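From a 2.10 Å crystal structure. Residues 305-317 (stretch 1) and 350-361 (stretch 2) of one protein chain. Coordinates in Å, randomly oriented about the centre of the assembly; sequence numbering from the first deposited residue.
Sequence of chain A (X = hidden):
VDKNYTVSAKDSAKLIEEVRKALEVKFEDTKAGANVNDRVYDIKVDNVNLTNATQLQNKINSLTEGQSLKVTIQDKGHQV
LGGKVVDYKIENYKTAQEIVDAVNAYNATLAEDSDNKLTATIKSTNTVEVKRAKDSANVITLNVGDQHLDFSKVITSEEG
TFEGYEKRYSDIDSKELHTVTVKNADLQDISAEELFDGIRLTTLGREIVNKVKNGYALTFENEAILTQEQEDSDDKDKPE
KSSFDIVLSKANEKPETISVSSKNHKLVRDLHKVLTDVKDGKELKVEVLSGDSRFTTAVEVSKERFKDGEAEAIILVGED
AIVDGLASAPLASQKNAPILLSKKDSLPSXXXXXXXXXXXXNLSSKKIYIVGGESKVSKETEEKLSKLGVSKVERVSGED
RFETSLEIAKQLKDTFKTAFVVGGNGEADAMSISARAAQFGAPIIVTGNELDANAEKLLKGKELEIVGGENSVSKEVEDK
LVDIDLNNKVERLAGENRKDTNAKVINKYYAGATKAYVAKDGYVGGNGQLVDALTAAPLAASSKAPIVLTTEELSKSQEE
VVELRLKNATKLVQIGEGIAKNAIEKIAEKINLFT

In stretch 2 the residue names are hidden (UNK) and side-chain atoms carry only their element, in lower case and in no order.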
# COMPACT_ATOMS: atom_id res chain seq x y z
N ARG A 305 16.54 -2.31 14.82
CA ARG A 305 17.65 -1.96 15.69
C ARG A 305 19.03 -2.25 15.08
O ARG A 305 19.95 -1.48 15.34
CB ARG A 305 17.54 -2.75 17.02
CG ARG A 305 16.25 -2.35 17.75
CD ARG A 305 16.12 -3.00 19.10
NE ARG A 305 17.29 -2.73 19.94
CZ ARG A 305 17.79 -3.61 20.79
NH1 ARG A 305 18.87 -3.29 21.51
NH2 ARG A 305 17.22 -4.79 20.95
N PHE A 306 19.20 -3.33 14.29
CA PHE A 306 20.55 -3.62 13.81
C PHE A 306 20.73 -3.96 12.34
O PHE A 306 20.00 -4.76 11.77
CB PHE A 306 21.17 -4.80 14.56
CG PHE A 306 21.01 -4.78 16.07
CD1 PHE A 306 19.94 -5.41 16.68
CD2 PHE A 306 21.92 -4.11 16.87
CE1 PHE A 306 19.77 -5.36 18.04
CE2 PHE A 306 21.75 -4.07 18.23
CZ PHE A 306 20.67 -4.70 18.82
N LYS A 307 21.75 -3.32 11.75
CA LYS A 307 22.19 -3.61 10.41
C LYS A 307 22.89 -4.97 10.51
O LYS A 307 23.22 -5.39 11.62
CB LYS A 307 23.15 -2.53 9.91
CG LYS A 307 22.47 -1.21 9.63
CD LYS A 307 23.53 -0.16 9.18
CE LYS A 307 22.96 1.25 9.06
NZ LYS A 307 23.24 2.08 10.28
N ASP A 308 23.09 -5.70 9.41
CA ASP A 308 23.75 -7.04 9.46
C ASP A 308 25.00 -7.03 10.26
O ASP A 308 25.78 -6.10 10.13
CB ASP A 308 24.12 -7.60 8.05
CG ASP A 308 22.89 -7.70 7.19
OD1 ASP A 308 21.78 -7.86 7.75
OD2 ASP A 308 23.02 -7.59 5.95
N GLY A 309 25.17 -8.04 11.12
CA GLY A 309 26.36 -8.15 11.95
C GLY A 309 26.67 -7.06 12.95
O GLY A 309 27.75 -7.02 13.54
N GLU A 310 25.73 -6.17 13.20
CA GLU A 310 25.97 -5.05 14.11
C GLU A 310 25.58 -5.36 15.57
O GLU A 310 25.87 -4.57 16.46
CB GLU A 310 25.22 -3.86 13.53
CG GLU A 310 25.45 -2.53 14.21
CD GLU A 310 24.78 -1.44 13.42
OE1 GLU A 310 25.46 -0.82 12.56
OE2 GLU A 310 23.54 -1.23 13.64
N ALA A 311 24.92 -6.51 15.87
CA ALA A 311 24.61 -6.78 17.28
C ALA A 311 25.84 -7.40 18.02
O ALA A 311 26.53 -8.30 17.48
CB ALA A 311 23.41 -7.76 17.39
N GLU A 312 26.05 -7.00 19.29
CA GLU A 312 27.15 -7.49 20.03
C GLU A 312 26.77 -8.69 20.80
O GLU A 312 27.64 -9.41 21.31
CB GLU A 312 27.69 -6.36 20.90
CG GLU A 312 28.26 -5.29 19.98
CD GLU A 312 28.44 -3.96 20.64
OE1 GLU A 312 28.73 -2.98 19.91
OE2 GLU A 312 28.31 -3.88 21.87
N ALA A 313 25.47 -8.97 20.85
CA ALA A 313 25.01 -10.11 21.64
C ALA A 313 23.57 -10.45 21.31
O ALA A 313 22.94 -9.79 20.47
CB ALA A 313 25.12 -9.79 23.13
N ILE A 314 23.05 -11.53 21.95
CA ILE A 314 21.67 -11.98 21.76
C ILE A 314 21.09 -12.13 23.22
O ILE A 314 21.81 -12.61 24.10
CB ILE A 314 21.54 -13.36 21.03
CG1 ILE A 314 22.27 -13.36 19.67
CG2 ILE A 314 20.00 -13.75 20.87
CD1 ILE A 314 21.56 -12.63 18.56
N ILE A 315 19.85 -11.61 23.46
CA ILE A 315 19.16 -11.85 24.68
C ILE A 315 18.06 -12.76 24.19
O ILE A 315 17.31 -12.37 23.28
CB ILE A 315 18.56 -10.64 25.41
CG1 ILE A 315 19.54 -9.47 25.49
CG2 ILE A 315 18.18 -11.10 26.83
CD1 ILE A 315 20.64 -9.73 26.57
N LEU A 316 17.93 -13.94 24.77
CA LEU A 316 16.92 -14.92 24.36
C LEU A 316 15.98 -15.22 25.57
O LEU A 316 16.46 -15.62 26.63
CB LEU A 316 17.66 -16.15 23.90
CG LEU A 316 16.87 -17.14 23.09
CD1 LEU A 316 16.19 -16.47 21.92
CD2 LEU A 316 17.90 -18.19 22.56
N VAL A 317 14.64 -14.97 25.45
CA VAL A 317 13.78 -15.22 26.62
C VAL A 317 12.73 -16.23 26.21
O VAL A 317 12.65 -16.55 25.02
CB VAL A 317 13.23 -13.82 27.11
CG1 VAL A 317 12.26 -13.24 26.10
CG2 VAL A 317 12.55 -13.92 28.46
N UNK A 350 13.00 -18.73 12.11
CA UNK A 350 13.00 -17.28 11.92
C UNK A 350 13.90 -16.61 12.87
O UNK A 350 14.57 -15.67 12.50
c UNK A 350 10.71 -17.05 10.88
c UNK A 350 9.84 -18.31 11.13
o UNK A 350 8.92 -18.48 10.35
o UNK A 350 10.10 -19.09 12.11
c UNK A 350 11.57 -16.71 12.08
N UNK A 351 13.92 -17.07 14.10
CA UNK A 351 14.74 -16.51 15.18
C UNK A 351 16.26 -16.99 14.98
O UNK A 351 17.19 -16.21 15.14
c UNK A 351 12.76 -16.31 16.85
c UNK A 351 12.74 -14.77 16.92
c UNK A 351 14.16 -17.02 16.52
c UNK A 351 15.17 -16.82 17.64
N UNK A 352 16.46 -18.25 14.61
CA UNK A 352 17.81 -18.76 14.38
C UNK A 352 18.41 -17.95 13.27
O UNK A 352 19.54 -17.44 13.39
c UNK A 352 18.94 -22.35 13.27
c UNK A 352 19.03 -20.85 13.47
o UNK A 352 19.62 -23.08 13.99
o UNK A 352 18.15 -22.77 12.43
c UNK A 352 17.73 -20.27 14.01
N UNK A 353 17.63 -17.78 12.18
CA UNK A 353 18.05 -16.98 11.02
C UNK A 353 18.36 -15.56 11.42
O UNK A 353 19.30 -15.00 10.85
c UNK A 353 16.96 -17.01 9.94
N UNK A 354 17.61 -14.91 12.45
CA UNK A 354 17.91 -13.49 12.82
C UNK A 354 19.14 -13.51 13.69
O UNK A 354 19.93 -12.57 13.65
c UNK A 354 16.71 -12.75 13.56
o UNK A 354 17.22 -9.14 13.19
c UNK A 354 17.03 -11.34 14.03
c UNK A 354 17.10 -10.31 12.88
o UNK A 354 17.09 -10.66 11.68
N UNK A 355 19.31 -14.56 14.51
CA UNK A 355 20.59 -14.66 15.27
C UNK A 355 21.85 -14.53 14.30
O UNK A 355 22.77 -13.76 14.55
c UNK A 355 19.74 -15.29 18.07
c UNK A 355 19.56 -16.21 16.94
c UNK A 355 20.73 -16.02 15.95
c UNK A 355 22.18 -16.11 16.75
N UNK A 356 21.83 -15.28 13.21
CA UNK A 356 22.96 -15.25 12.26
C UNK A 356 23.16 -13.92 11.67
O UNK A 356 24.27 -13.41 11.58
c UNK A 356 22.70 -16.28 11.16
c UNK A 356 23.90 -18.12 12.43
c UNK A 356 22.48 -18.66 10.43
c UNK A 356 22.65 -17.73 11.65
N UNK A 357 22.08 -13.30 11.27
CA UNK A 357 22.11 -12.01 10.60
C UNK A 357 22.68 -10.95 11.45
O UNK A 357 23.54 -10.18 10.95
c UNK A 357 19.44 -9.61 8.96
n UNK A 357 18.93 -9.02 10.20
c UNK A 357 20.76 -10.39 9.15
n UNK A 357 20.14 -7.07 10.00
c UNK A 357 19.29 -7.83 10.67
n UNK A 357 18.79 -7.39 11.83
c UNK A 357 20.69 -11.55 10.16
N UNK A 358 22.27 -10.87 12.76
CA UNK A 358 22.78 -9.73 13.55
C UNK A 358 24.14 -9.98 14.14
O UNK A 358 24.83 -8.99 14.37
c UNK A 358 20.42 -8.93 14.01
c UNK A 358 21.57 -10.38 15.71
c UNK A 358 21.76 -9.28 14.65
N UNK A 359 24.54 -11.26 14.43
CA UNK A 359 25.90 -11.52 15.00
C UNK A 359 26.96 -11.41 13.90
O UNK A 359 28.07 -10.90 14.16
c UNK A 359 25.16 -14.61 17.25
c UNK A 359 25.31 -12.15 17.91
c UNK A 359 25.06 -13.16 16.79
c UNK A 359 26.04 -12.92 15.66
N UNK A 360 26.61 -11.87 12.69
CA UNK A 360 27.53 -11.76 11.57
C UNK A 360 28.73 -12.70 11.64
O UNK A 360 28.67 -13.73 12.26
N UNK A 361 29.87 -12.27 11.03
CA UNK A 361 31.05 -13.16 10.91
C UNK A 361 31.83 -13.25 12.19
O UNK A 361 32.41 -14.28 12.45
c UNK A 361 31.97 -12.71 9.77
o UNK A 361 32.31 -11.33 9.78

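Position 350 has three side-chain carbons, the third carrying two oxygens. It does not reach stretch 1. This is Glu350.

Position 351 has four carbons, forked at the first, with one arm two carbons long. The short arm lies 4.4 Å from Leu316 CD1. This is Ile351.

Position 352 has three carbons ending in two oxygens. It is out of reach of stretch 1 and touches a crystal neighbour. This is Glu352.

Position 353 has one carbon and faces no part of stretch 1. This is Ala353.

Position 354 has three carbons, the last with two oxygens. It makes no contact with stretch 1. This is Glu354.

Position 355 has four carbons, forked at the first, with one two-carbon arm. The end of that arm packs 3.2 Å from Ile314 CG2, a tight apolar contact. This is Ile355.

Position 356 has four carbons, forked at the second. Its CA-to-CB bond points away from stretch 1. This is Leu356.

Position 357 has three carbons, a nitrogen, then a carbon with two more nitrogens. Both terminal nitrogens lie 2.9 Å from Phe306 O, and one is also 2.9 Å from Asp308 OD1. This is Arg357. NH1 and NH2 both donate to Phe306 O, and NH1 forms a salt bridge with Asp308. Within the helix, NE donates to Glu354 OE2 at 2.9 Å.

Position 358 has one carbon carrying two more. Its CB is 3.5 Å from Ala311 CB, and one branch is 3.6 Å from Ile314 CD1. This is Val358. Its CG1 lies 4.2 Å from Phe306 CB.

Position 359 has four carbons, forked at the second. Its CA-to-CB bond points away, but one terminal carbon returns to 3.7 Å from Ile314 CG1. This is Leu359.

Position 360 has no side chain and a positive phi, which favours its identity, Gly360. Its CA is 3.8 Å from Gly309 CA. A CB here would clash with Gly309 CA, at 2.8 Å.

Position 361 has one carbon, then one oxygen, and no contact with stretch 1. This is Ser361.

The contact joins a polar end to an apolar body. At the helix end, carbonyls accept from the loop: Gly309 N donates to Arg357 O at 2.7 Å, and Ala311 N to Val358 O at 2.9 Å. The type II turn from Lys307 to Glu310 sits close against Gly360. Beyond it, strand and helix run nearly antiparallel, and Ile314 packs among Ile355, Val358 and Leu359.

Stretch 2 (350-361) EIEAEILRVLGS
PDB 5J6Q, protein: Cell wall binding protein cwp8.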